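Local atomic coordinates of putative thioesterase (Syntrophus aciditrophicus SB, PDB entry 3HDU), a protein that probably hydrolyses thioesters, acting as a hotdog-fold thioesterase of the PaaI-like group. Residues K28-K33 with F46-E51; R35-E40 with A78-Q83; L101-L106 with V152-V157; E118-G123 with E138-Q143. One frame throughout, in Å; residues are numbered along the deposited sequence.

Interaction 1 (K28-K33 with F46-E51)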
loop_
_atom_site.group_PDB
_atom_site.type_symbol
_atom_site.label_atom_id
_atom_site.label_comp_id
_atom_site.label_asym_id
_atom_site.label_seq_id
_atom_site.Cartn_x
_atom_site.Cartn_y
_atom_site.Cartn_z
ATOM N N LYS A 28 18.935 -0.208 29.157
ATOM C CA LYS A 28 18.602 -0.781 30.471
ATOM C C LYS A 28 17.226 -1.493 30.511
ATOM O O LYS A 28 16.949 -2.194 31.490
ATOM C CB LYS A 28 18.754 0.261 31.594
ATOM C CG LYS A 28 20.199 0.770 31.733
ATOM C CD LYS A 28 20.482 1.476 33.069
ATOM C CE LYS A 28 19.722 2.789 33.234
ATOM N NZ LYS A 28 20.047 3.453 34.532
ATOM N N ILE A 29 16.385 -1.315 29.479
ATOM C CA ILE A 29 15.077 -2.007 29.351
ATOM C C ILE A 29 15.059 -3.025 28.172
ATOM O O ILE A 29 14.483 -4.108 28.311
ATOM C CB ILE A 29 13.880 -0.982 29.273
ATOM C CG1 ILE A 29 12.556 -1.624 29.729
ATOM C CG2 ILE A 29 13.751 -0.331 27.879
ATOM C CD1 ILE A 29 12.469 -1.910 31.238
ATOM N N ILE A 30 15.659 -2.664 27.029
ATOM C CA ILE A 30 15.806 -3.557 25.859
ATOM C C ILE A 30 17.259 -3.511 25.367
ATOM O O ILE A 30 17.681 -2.514 24.781
ATOM C CB ILE A 30 14.872 -3.189 24.669
ATOM C CG1 ILE A 30 13.402 -3.206 25.092
ATOM C CG2 ILE A 30 15.084 -4.167 23.501
ATOM C CD1 ILE A 30 12.438 -2.834 23.967
ATOM N N GLY A 31 18.008 -4.589 25.600
ATOM C CA GLY A 31 19.400 -4.690 25.154
ATOM C C GLY A 31 19.519 -4.775 23.645
ATOM O O GLY A 31 18.639 -5.329 23.005
ATOM N N LEU A 32 20.600 -4.222 23.094
ATOM C CA LEU A 32 20.851 -4.201 21.651
ATOM C C LEU A 32 22.326 -4.491 21.360
ATOM O O LEU A 32 23.199 -3.839 21.930
ATOM C CB LEU A 32 20.450 -2.829 21.094
ATOM C CG LEU A 32 20.392 -2.595 19.575
ATOM C CD1 LEU A 32 19.600 -1.333 19.276
ATOM C CD2 LEU A 32 21.771 -2.524 18.910
ATOM N N LYS A 33 22.587 -5.465 20.482
ATOM C CA LYS A 33 23.944 -5.833 20.044
ATOM C C LYS A 33 23.996 -5.886 18.508
ATOM O O LYS A 33 23.040 -6.344 17.877
ATOM C CB LYS A 33 24.370 -7.170 20.656
ATOM C CG LYS A 33 24.557 -7.130 22.171
ATOM N N PHE A 46 18.366 -8.366 19.795
ATOM C CA PHE A 46 17.747 -7.651 20.906
ATOM C C PHE A 46 17.456 -8.599 22.057
ATOM O O PHE A 46 17.299 -9.797 21.839
ATOM C CB PHE A 46 16.449 -7.010 20.435
ATOM C CG PHE A 46 16.637 -5.989 19.348
ATOM C CD1 PHE A 46 16.637 -6.370 18.003
ATOM C CD2 PHE A 46 16.819 -4.639 19.663
ATOM C CE1 PHE A 46 16.819 -5.415 16.985
ATOM C CE2 PHE A 46 16.998 -3.678 18.656
ATOM C CZ PHE A 46 16.998 -4.064 17.315
ATOM N N GLU A 47 17.389 -8.049 23.273
ATOM C CA GLU A 47 17.092 -8.822 24.484
ATOM C C GLU A 47 16.132 -8.060 25.402
ATOM O O GLU A 47 16.442 -6.958 25.841
ATOM C CB GLU A 47 18.384 -9.156 25.243
ATOM C CG GLU A 47 18.192 -10.101 26.450
ATOM C CD GLU A 47 19.472 -10.408 27.210
ATOM O OE1 GLU A 47 20.580 -10.220 26.663
ATOM O OE2 GLU A 47 19.362 -10.845 28.373
HETATM N N MSE A 48 14.974 -8.665 25.681
HETATM C CA MSE A 48 13.994 -8.125 26.623
HETATM C C MSE A 48 14.523 -8.406 28.025
HETATM O O MSE A 48 14.591 -9.560 28.425
HETATM C CB MSE A 48 12.642 -8.843 26.482
HETATM C CG MSE A 48 11.913 -8.598 25.200
HETATM SE SE MSE A 48 11.068 -6.882 25.226
HETATM C CE MSE A 48 9.678 -7.179 26.527
ATOM N N ARG A 49 14.906 -7.366 28.763
ATOM C CA ARG A 49 15.410 -7.539 30.143
ATOM C C ARG A 49 14.257 -7.808 31.108
ATOM O O ARG A 49 14.415 -8.573 32.057
ATOM C CB ARG A 49 16.268 -6.358 30.581
ATOM C CG ARG A 49 17.413 -6.131 29.618
ATOM C CD ARG A 49 18.486 -5.258 30.179
ATOM N NE ARG A 49 19.428 -4.894 29.125
ATOM C CZ ARG A 49 20.434 -5.649 28.671
ATOM N NH1 ARG A 49 20.652 -6.899 29.099
ATOM N NH2 ARG A 49 21.213 -5.137 27.720
ATOM N N ASP A 50 13.124 -7.147 30.867
ATOM C CA ASP A 50 11.872 -7.393 31.571
ATOM C C ASP A 50 10.950 -7.953 30.481
ATOM O O ASP A 50 10.519 -7.221 29.591
ATOM C CB ASP A 50 11.324 -6.097 32.190
ATOM C CG ASP A 50 10.120 -6.327 33.117
ATOM O OD1 ASP A 50 9.345 -7.293 32.936
ATOM O OD2 ASP A 50 9.938 -5.508 34.044
ATOM N N GLU A 51 10.685 -9.260 30.545
ATOM C CA GLU A 51 9.789 -9.948 29.586
ATOM C C GLU A 51 8.297 -9.566 29.702
ATOM O O GLU A 51 7.523 -9.912 28.809
ATOM C CB GLU A 51 9.951 -11.482 29.667
ATOM C CG GLU A 51 11.107 -12.057 28.869
ATOM C CD GLU A 51 11.281 -13.552 29.103
ATOM O OE1 GLU A 51 11.817 -13.930 30.170
ATOM O OE2 GLU A 51 10.902 -14.345 28.211
#

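Interaction 2 (R35-E40 with A78-Q83)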
loop_
_atom_site.group_PDB
_atom_site.type_symbol
_atom_site.label_atom_id
_atom_site.label_comp_id
_atom_site.label_asym_id
_atom_site.label_seq_id
_atom_site.Cartn_x
_atom_site.Cartn_y
_atom_site.Cartn_z
ATOM N N ARG A 35 25.278 -7.593 15.463
ATOM C CA ARG A 35 25.800 -8.896 15.024
ATOM C C ARG A 35 26.614 -8.812 13.727
ATOM O O ARG A 35 27.602 -9.532 13.580
ATOM C CB ARG A 35 24.660 -9.896 14.772
ATOM C CG ARG A 35 23.645 -10.144 15.902
ATOM C CD ARG A 35 24.149 -11.043 17.027
ATOM N NE ARG A 35 25.024 -10.363 17.978
ATOM C CZ ARG A 35 25.448 -10.876 19.140
ATOM N NH1 ARG A 35 26.257 -10.152 19.924
ATOM N NH2 ARG A 35 25.082 -12.102 19.545
ATOM N N PHE A 36 26.178 -7.968 12.783
ATOM C CA PHE A 36 26.817 -7.860 11.455
ATOM C C PHE A 36 26.465 -6.543 10.743
ATOM O O PHE A 36 25.355 -6.039 10.909
ATOM C CB PHE A 36 26.369 -9.073 10.608
ATOM C CG PHE A 36 26.886 -9.086 9.192
ATOM C CD1 PHE A 36 28.172 -9.559 8.907
ATOM C CD2 PHE A 36 26.076 -8.658 8.133
ATOM C CE1 PHE A 36 28.657 -9.584 7.585
ATOM C CE2 PHE A 36 26.546 -8.676 6.809
ATOM C CZ PHE A 36 27.838 -9.142 6.533
ATOM N N ILE A 37 27.417 -5.995 9.980
ATOM C CA ILE A 37 27.201 -4.786 9.155
ATOM C C ILE A 37 27.904 -4.893 7.796
ATOM O O ILE A 37 28.962 -5.502 7.682
ATOM C CB ILE A 37 27.630 -3.435 9.843
ATOM C CG1 ILE A 37 29.128 -3.379 10.175
ATOM C CG2 ILE A 37 26.814 -3.182 11.105
ATOM C CD1 ILE A 37 29.578 -2.012 10.627
ATOM N N SER A 38 27.289 -4.289 6.783
ATOM C CA SER A 38 27.829 -4.212 5.420
ATOM C C SER A 38 26.999 -3.166 4.651
ATOM O O SER A 38 25.896 -2.817 5.104
ATOM C CB SER A 38 27.794 -5.577 4.704
ATOM O OG SER A 38 26.475 -6.005 4.412
ATOM N N PRO A 39 27.504 -2.666 3.500
ATOM C CA PRO A 39 26.719 -1.694 2.710
ATOM C C PRO A 39 25.323 -2.136 2.203
ATOM O O PRO A 39 24.478 -1.265 1.975
ATOM C CB PRO A 39 27.639 -1.396 1.511
ATOM C CG PRO A 39 28.988 -1.759 1.959
ATOM C CD PRO A 39 28.809 -2.927 2.867
ATOM N N GLU A 40 25.102 -3.446 2.055
ATOM C CA GLU A 40 23.836 -4.019 1.555
ATOM C C GLU A 40 23.015 -4.818 2.595
ATOM O O GLU A 40 21.879 -5.210 2.298
ATOM C CB GLU A 40 24.074 -4.868 0.281
ATOM C CG GLU A 40 25.054 -6.074 0.384
ATOM C CD GLU A 40 26.552 -5.720 0.345
ATOM O OE1 GLU A 40 26.926 -4.614 -0.105
ATOM O OE2 GLU A 40 27.360 -6.571 0.776
ATOM N N ALA A 78 20.248 1.925 6.598
ATOM C CA ALA A 78 20.201 3.204 5.864
ATOM C C ALA A 78 21.565 3.904 5.920
ATOM O O ALA A 78 22.085 4.313 4.883
ATOM C CB ALA A 78 19.109 4.122 6.427
ATOM N N PHE A 79 22.131 4.004 7.127
ATOM C CA PHE A 79 23.472 4.578 7.362
ATOM C C PHE A 79 24.570 3.914 6.518
ATOM O O PHE A 79 25.396 4.610 5.920
ATOM C CB PHE A 79 23.841 4.495 8.862
ATOM C CG PHE A 79 25.284 4.808 9.163
ATOM C CD1 PHE A 79 25.715 6.130 9.262
ATOM C CD2 PHE A 79 26.218 3.774 9.350
ATOM C CE1 PHE A 79 27.060 6.424 9.537
ATOM C CE2 PHE A 79 27.566 4.057 9.623
ATOM C CZ PHE A 79 27.988 5.387 9.720
HETATM N N MSE A 80 24.575 2.577 6.496
HETATM C CA MSE A 80 25.568 1.796 5.729
HETATM C C MSE A 80 25.458 1.990 4.217
HETATM O O MSE A 80 26.466 1.895 3.512
HETATM C CB MSE A 80 25.500 0.300 6.073
HETATM C CG MSE A 80 25.854 -0.018 7.512
HETATM SE SE MSE A 80 27.678 0.415 7.970
HETATM C CE MSE A 80 27.467 0.406 9.868
ATOM N N GLY A 81 24.243 2.254 3.736
ATOM C CA GLY A 81 23.998 2.550 2.333
ATOM C C GLY A 81 24.522 3.931 1.975
ATOM O O GLY A 81 25.274 4.067 1.012
ATOM N N PHE A 82 24.141 4.943 2.762
ATOM C CA PHE A 82 24.564 6.334 2.518
ATOM C C PHE A 82 26.073 6.578 2.650
ATOM O O PHE A 82 26.638 7.320 1.843
ATOM C CB PHE A 82 23.817 7.334 3.420
ATOM C CG PHE A 82 22.361 7.519 3.075
ATOM C CD1 PHE A 82 21.987 8.037 1.834
ATOM C CD2 PHE A 82 21.358 7.257 4.020
ATOM C CE1 PHE A 82 20.630 8.239 1.510
ATOM C CE2 PHE A 82 19.999 7.460 3.714
ATOM C CZ PHE A 82 19.634 7.956 2.453
ATOM N N GLN A 83 26.712 5.975 3.655
ATOM C CA GLN A 83 28.168 6.144 3.868
ATOM C C GLN A 83 29.012 5.552 2.724
ATOM O O GLN A 83 30.102 6.057 2.449
ATOM C CB GLN A 83 28.608 5.626 5.252
ATOM C CG GLN A 83 28.570 4.104 5.461
ATOM C CD GLN A 83 29.774 3.336 4.907
ATOM O OE1 GLN A 83 29.616 2.230 4.393
ATOM N NE2 GLN A 83 30.967 3.919 5.000
#

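Interaction 3 (L101-L106 with V152-V157)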
loop_
_atom_site.group_PDB
_atom_site.type_symbol
_atom_site.label_atom_id
_atom_site.label_comp_id
_atom_site.label_asym_id
_atom_site.label_seq_id
_atom_site.Cartn_x
_atom_site.Cartn_y
_atom_site.Cartn_z
ATOM N N LEU A 101 19.697 11.155 9.693
ATOM C CA LEU A 101 18.785 10.067 9.287
ATOM C C LEU A 101 17.475 10.127 10.084
ATOM O O LEU A 101 17.496 10.152 11.317
ATOM C CB LEU A 101 19.433 8.678 9.448
ATOM C CG LEU A 101 20.520 8.304 8.434
ATOM C CD1 LEU A 101 21.242 7.036 8.847
ATOM C CD2 LEU A 101 19.928 8.144 7.037
ATOM N N SER A 102 16.354 10.171 9.363
ATOM C CA SER A 102 15.010 10.233 9.955
ATOM C C SER A 102 14.076 9.301 9.196
ATOM O O SER A 102 14.160 9.213 7.970
ATOM C CB SER A 102 14.478 11.665 9.899
ATOM O OG SER A 102 13.252 11.779 10.592
ATOM N N THR A 103 13.199 8.607 9.926
ATOM C CA THR A 103 12.231 7.682 9.329
ATOM C C THR A 103 11.152 8.490 8.601
ATOM O O THR A 103 10.606 9.429 9.174
ATOM C CB THR A 103 11.516 6.786 10.400
ATOM O OG1 THR A 103 12.467 6.256 11.327
ATOM C CG2 THR A 103 10.769 5.634 9.737
HETATM N N MSE A 104 10.887 8.138 7.342
HETATM C CA MSE A 104 9.820 8.750 6.540
HETATM C C MSE A 104 8.548 7.892 6.584
HETATM O O MSE A 104 7.446 8.430 6.740
HETATM C CB MSE A 104 10.257 8.939 5.086
HETATM C CG MSE A 104 9.170 9.538 4.198
HETATM SE SE MSE A 104 9.804 10.087 2.488
HETATM C CE MSE A 104 8.152 10.910 1.811
ATOM N N SER A 105 8.718 6.575 6.418
ATOM C CA SER A 105 7.615 5.614 6.388
ATOM C C SER A 105 8.028 4.299 7.045
ATOM O O SER A 105 9.091 3.774 6.723
ATOM C CB SER A 105 7.213 5.354 4.936
ATOM O OG SER A 105 6.087 4.493 4.855
ATOM N N LEU A 106 7.196 3.795 7.962
ATOM C CA LEU A 106 7.420 2.527 8.676
ATOM C C LEU A 106 6.187 1.635 8.495
ATOM O O LEU A 106 5.111 1.955 9.015
ATOM C CB LEU A 106 7.658 2.784 10.166
ATOM C CG LEU A 106 7.791 1.576 11.105
ATOM C CD1 LEU A 106 8.960 0.687 10.697
ATOM C CD2 LEU A 106 7.969 2.040 12.533
ATOM N N VAL A 152 10.850 -0.095 5.558
ATOM C CA VAL A 152 11.154 1.187 6.185
ATOM C C VAL A 152 11.899 2.101 5.210
ATOM O O VAL A 152 12.833 1.653 4.542
ATOM C CB VAL A 152 12.021 0.991 7.454
ATOM C CG1 VAL A 152 12.186 2.313 8.214
ATOM C CG2 VAL A 152 11.417 -0.074 8.372
ATOM N N SER A 153 11.478 3.364 5.136
ATOM C CA SER A 153 12.132 4.389 4.319
ATOM C C SER A 153 12.783 5.416 5.239
ATOM O O SER A 153 12.106 5.967 6.112
ATOM C CB SER A 153 11.141 5.093 3.389
ATOM O OG SER A 153 10.957 4.350 2.195
ATOM N N TYR A 154 14.091 5.633 5.048
ATOM C CA TYR A 154 14.876 6.653 5.756
ATOM C C TYR A 154 15.304 7.755 4.790
ATOM O O TYR A 154 15.591 7.480 3.621
ATOM C CB TYR A 154 16.114 6.046 6.433
ATOM C CG TYR A 154 15.866 5.651 7.861
ATOM C CD1 TYR A 154 15.338 4.400 8.181
ATOM C CD2 TYR A 154 16.129 6.550 8.903
ATOM C CE1 TYR A 154 15.091 4.041 9.510
ATOM C CE2 TYR A 154 15.881 6.204 10.238
ATOM C CZ TYR A 154 15.366 4.947 10.534
ATOM O OH TYR A 154 15.120 4.595 11.837
ATOM N N ILE A 155 15.321 8.996 5.286
ATOM C CA ILE A 155 15.783 10.158 4.516
ATOM C C ILE A 155 16.791 10.979 5.316
ATOM O O ILE A 155 16.799 10.928 6.546
ATOM C CB ILE A 155 14.617 11.069 4.047
ATOM C CG1 ILE A 155 13.828 11.667 5.226
ATOM C CG2 ILE A 155 13.673 10.289 3.133
ATOM C CD1 ILE A 155 12.748 12.638 4.792
ATOM N N LEU A 156 17.636 11.725 4.601
ATOM C CA LEU A 156 18.595 12.643 5.216
ATOM C C LEU A 156 17.855 13.971 5.339
ATOM O O LEU A 156 17.495 14.566 4.322
ATOM C CB LEU A 156 19.857 12.786 4.361
ATOM C CG LEU A 156 20.679 11.507 4.169
ATOM C CD1 LEU A 156 21.805 11.754 3.173
ATOM C CD2 LEU A 156 21.232 10.981 5.499
ATOM N N VAL A 157 17.588 14.397 6.578
ATOM C CA VAL A 157 16.870 15.651 6.858
ATOM C C VAL A 157 17.839 16.836 6.809
ATOM O O VAL A 157 19.026 16.711 7.106
ATOM C CB VAL A 157 16.123 15.611 8.232
ATOM C CG1 VAL A 157 17.099 15.651 9.410
ATOM C CG2 VAL A 157 15.139 16.770 8.344
ATOM O OXT VAL A 157 17.458 17.954 6.470
#

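Interaction 4 (E118-G123 with E138-Q143)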
loop_
_atom_site.group_PDB
_atom_site.type_symbol
_atom_site.label_atom_id
_atom_site.label_comp_id
_atom_site.label_asym_id
_atom_site.label_seq_id
_atom_site.Cartn_x
_atom_site.Cartn_y
_atom_site.Cartn_z
ATOM N N GLU A 118 14.804 -13.032 23.632
ATOM C CA GLU A 118 15.784 -12.608 22.634
ATOM C C GLU A 118 15.217 -12.768 21.228
ATOM O O GLU A 118 14.660 -13.815 20.900
ATOM C CB GLU A 118 17.100 -13.391 22.781
ATOM C CG GLU A 118 17.831 -13.113 24.103
ATOM C CD GLU A 118 19.156 -13.867 24.263
ATOM O OE1 GLU A 118 19.922 -13.989 23.282
ATOM O OE2 GLU A 118 19.447 -14.321 25.391
ATOM N N PHE A 119 15.330 -11.710 20.426
ATOM C CA PHE A 119 14.913 -11.711 19.015
ATOM C C PHE A 119 15.969 -11.002 18.152
ATOM O O PHE A 119 16.657 -10.095 18.625
ATOM C CB PHE A 119 13.501 -11.129 18.826
ATOM C CG PHE A 119 13.303 -9.777 19.422
ATOM C CD1 PHE A 119 13.541 -8.627 18.666
ATOM C CD2 PHE A 119 12.839 -9.641 20.733
ATOM C CE1 PHE A 119 13.335 -7.352 19.213
ATOM C CE2 PHE A 119 12.634 -8.367 21.295
ATOM C CZ PHE A 119 12.889 -7.220 20.531
ATOM N N VAL A 120 16.102 -11.458 16.903
ATOM C CA VAL A 120 17.094 -10.955 15.942
ATOM C C VAL A 120 16.375 -10.362 14.733
ATOM O O VAL A 120 15.356 -10.898 14.291
ATOM C CB VAL A 120 18.123 -12.065 15.524
ATOM C CG1 VAL A 120 17.429 -13.303 14.971
ATOM C CG2 VAL A 120 19.141 -11.530 14.517
ATOM N N CYS A 121 16.909 -9.250 14.228
ATOM C CA CYS A 121 16.353 -8.526 13.084
ATOM C C CYS A 121 17.455 -8.262 12.059
ATOM O O CYS A 121 18.503 -7.726 12.421
ATOM C CB CYS A 121 15.751 -7.212 13.560
ATOM S SG CYS A 121 14.896 -6.269 12.289
ATOM N N THR A 122 17.220 -8.668 10.806
ATOM C CA THR A 122 18.147 -8.472 9.682
ATOM C C THR A 122 17.541 -7.422 8.739
ATOM O O THR A 122 16.396 -7.571 8.337
ATOM C CB THR A 122 18.366 -9.785 8.897
ATOM O OG1 THR A 122 18.886 -10.798 9.770
ATOM C CG2 THR A 122 19.343 -9.581 7.742
ATOM N N GLY A 123 18.307 -6.378 8.403
ATOM C CA GLY A 123 17.868 -5.308 7.488
ATOM C C GLY A 123 18.596 -5.401 6.158
ATOM O O GLY A 123 19.819 -5.443 6.151
ATOM N N GLU A 138 13.484 -8.379 8.297
ATOM C CA GLU A 138 12.895 -9.630 8.766
ATOM C C GLU A 138 13.262 -9.760 10.235
ATOM O O GLU A 138 14.444 -9.722 10.558
ATOM C CB GLU A 138 13.451 -10.834 8.010
ATOM C CG GLU A 138 13.197 -10.833 6.514
ATOM C CD GLU A 138 13.776 -12.056 5.814
ATOM O OE1 GLU A 138 14.186 -13.022 6.490
ATOM O OE2 GLU A 138 13.816 -12.064 4.568
ATOM N N LEU A 139 12.260 -9.896 11.106
ATOM C CA LEU A 139 12.472 -10.050 12.537
ATOM C C LEU A 139 12.060 -11.461 12.957
ATOM O O LEU A 139 10.937 -11.893 12.657
ATOM C CB LEU A 139 11.703 -8.981 13.308
ATOM C CG LEU A 139 12.047 -8.855 14.803
ATOM C CD1 LEU A 139 11.904 -7.419 15.302
ATOM C CD2 LEU A 139 11.223 -9.802 15.645
HETATM N N MSE A 140 12.980 -12.148 13.653
HETATM C CA MSE A 140 12.749 -13.513 14.155
HETATM C C MSE A 140 13.118 -13.637 15.628
HETATM O O MSE A 140 13.820 -12.796 16.172
HETATM C CB MSE A 140 13.440 -14.599 13.295
HETATM C CG MSE A 140 14.741 -14.207 12.626
HETATM SE SE MSE A 140 14.413 -13.386 10.894
HETATM C CE MSE A 140 16.157 -12.536 10.628
ATOM N N ASN A 141 12.613 -14.702 16.256
ATOM C CA ASN A 141 12.805 -14.980 17.694
ATOM C C ASN A 141 13.999 -15.921 17.981
ATOM O O ASN A 141 14.783 -16.211 17.068
ATOM C CB ASN A 141 11.472 -15.492 18.306
ATOM C CG ASN A 141 10.981 -16.822 17.714
ATOM O OD1 ASN A 141 11.720 -17.564 17.067
ATOM N ND2 ASN A 141 9.711 -17.113 17.941
ATOM N N ASP A 142 14.148 -16.340 19.249
ATOM C CA ASP A 142 15.151 -17.342 19.705
ATOM C C ASP A 142 15.244 -18.579 18.813
ATOM O O ASP A 142 16.336 -19.046 18.480
ATOM C CB ASP A 142 14.768 -17.875 21.104
ATOM C CG ASP A 142 15.124 -16.927 22.225
ATOM O OD1 ASP A 142 16.296 -16.963 22.658
ATOM O OD2 ASP A 142 14.222 -16.203 22.715
ATOM N N GLN A 143 14.066 -19.076 18.436
ATOM C CA GLN A 143 13.882 -20.319 17.672
ATOM C C GLN A 143 13.969 -20.194 16.131
ATOM O O GLN A 143 13.608 -21.138 15.420
ATOM C CB GLN A 143 12.524 -20.919 18.090
ATOM C CG GLN A 143 12.424 -21.220 19.616
ATOM C CD GLN A 143 11.002 -21.274 20.172
ATOM O OE1 GLN A 143 10.014 -21.003 19.479
ATOM N NE2 GLN A 143 10.901 -21.609 21.454
#

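Interaction 1 (K28-K33 with F46-E51)
Strands 30-33 and 46-48 run antiparallel, with an angle of 163° between their directions, and form the open end of a beta hairpin at the margin of the hotdog-fold sheet. G31 and E47 make up a hydrogen-bonded pair. Its two bonds differ: G31 N reaches E47 O at 2.9 Å in the plane of the carbonyl, whereas E47 N approaches G31 O at 3.0 Å from above the carbonyl plane. Beyond the strand the link loosens, and R49 N makes only a weak bond of 3.3 Å to I29 O.

On either side of this pair, I30 with M48 and L32 with F46 are non-hydrogen-bonded pairs whose side chains share one face of the sheet, where I30, F46 and M48 pack on helix 58-85. L32 and F46 point the same way and lie side by side, CG of the leucine being anti to the backbone N (chi1 -170°), which places L32 CD1 3.6 Å from F46 CE2. I30 CG2 touches the ring more lightly, 4.2 Å from F46 CD2. The ring also meets that of F119 on the adjacent strand 118-128.

On the side of G31 and E47, R49 reaches back from the loop across the hairpin, its chain extended from CG to NE and CD passing 3.7 Å from K28 O. NE donates to the carbonyl of N27, which helps to hold the guanidinium beside G31. Because G31 has no side chain, the group can settle against the backbone there, R49 NH2 3.2 Å from G31 CA.

Interaction 2 (R35-E40 with A78-Q83)
The carbonyl oxygen of A78 is gripped by two backbone N-H groups, a bond from F82 N at 3.0 Å and a weak one from G81 N at 3.2 Å, so that this part of helix 58-85 is held by its own chain. Across from it, S38 OG bonds to the carbonyl of Q41.

What joins the two segments is M80, which points from the helix toward segment 35-40. Its CG lies anti to the carbonyl carbon and the chain bends at chi2 (-64°). M80 CB sits 3.3 Å from S38 O, and from CG the chain turns so that SE and CE reach the isoleucine. I37 crosses M80 at about a right angle. With CG1 in the crowded position between N and the carbonyl carbon (chi1 62°), its CD1 comes within 3.3 Å of M80 CE, while I37 CB approaches the same methyl to 3.8 Å. M80 CE also lies in plane at the edge of the F79 ring. Further along, P39 packs against the helix backbone, its CA 3.7 Å from M80 O. Helix 7-22 adds F13 against I37 and V16 against M80, and V42 reaches M80 from strand 41-48.

The interface thus joins segment 35-40 to the central helix of the hotdog fold through van der Waals packing of a flexible selenomethionine chain, so its hold should depend on shape and exclusion of water rather than on directional bonds.

Interaction 3 (L101-L106 with V152-V157)
Strand 152-156 pairs antiparallel with strands 101-103 and 105-106, and the two faces of the pairing differ: one is tightly packed and mostly apolar, the other looser at its serines. On the face turned to helix 58-85, L101 and L156 lie side by side, L101 CD2 standing 3.5 Å from L156 CD2. At the other end L106 CD1 rests 3.5 Å from V152 CG2. Between them the ring of Y154 tilts across T103, with T103 CA over one ring face, offset toward the rim, and Y154 CD2 4.0 Å from L101 CB. Its hydroxyl bonds to D71 O and T103 OG1 to D71 OD1, tying both buried hydroxyls to helix 58-85. An alanine in place of Y154 removes the ring and the hydroxyl bonded to D71 O, which would probably leave T103 and L101 less well packed and weaken the tie to helix 58-85.

The face bearing S102, S105, S153 and I155 is partly exposed at its serines; S105 OG finds E109 of a second subunit there. M104 runs out extended, its SE 3.9 Å from CG2 of the buried I155, and these two residues pack against L111 and L146 of a third subunit.

The straightest of the backbone hydrogen bonds runs from I155 N to S102 O, 2.9 Å with 171° at the hydrogen. The register then slips by one: S153 O receives M104 N at 2.8 Å and, weakly, S105 N, a classic beta bulge. The corner at M104 carries S105 and L106 into antiparallel pairing with the second subunit, as in hotdog-fold dimers.

Interaction 4 (E118-G123 with E138-Q143)
L139 shows how strands 118-123 and 138-141 fit together on their inner face. Its CB lies 4.4 Å from C121 CB, the partner in a non-hydrogen-bonded pair. With CG anti to the backbone N (chi1 -169°), the chain crosses F119 obliquely: CG passes 3.9 Å from V120 O, and both methyls meet the F119 ring, CD1 obliquely at 3.9 Å from F119 CD1 and CD2 4.0 Å from that same carbon. L139 CD1 also lies 4.2 Å from C121 CB. An alanine at L139 lacks both methyls and would probably leave the F119 ring and C121 less firmly packed.

On the reverse face M140 crosses V120, its CG 3.7 Å from V120 CG1, and bends to bring CE within 3.3 Å of T122 OG1. M140 N bonds to V120 O at 2.8 Å, almost straight at the hydrogen (175°) and nearly along the C=O axis, and T122 and E138 exchange a further pair of bonds. E138 turns its carboxylate to the backbone of K131 in another subunit.

The hairpin lies mid-sheet between strands 41-48 and 146-156, with F119, C121 and L139 packed on V65, A69, I70 and T73 of helix 58-85.

All four interactions reach one antiparallel sheet, ordered 30-37, 41-48, 118-128, 132-141, 146-156, 101-110. Interaction 1 pairs its first two strands, interaction 4 the third and fourth, and interaction 3 the last two, while interaction 2 ties strand 30-37 to helix 58-85. Interactions 1 and 4 touch, their centres 13 Å apart, through a probable hydrogen bond from F46 N to F119 O; interactions 2 and 3, 15 Å apart, meet where F82 and A78 pack on L101 and Y154. Along the chain interactions 1 and 2 alternate, whereas interaction 4 is nested within interaction 3. Helix 58-85 is thus wrapped by the sheet. Interactions 1 and 3, their centres 24 Å apart on opposite sides of the chain's centre, both touch the second subunit.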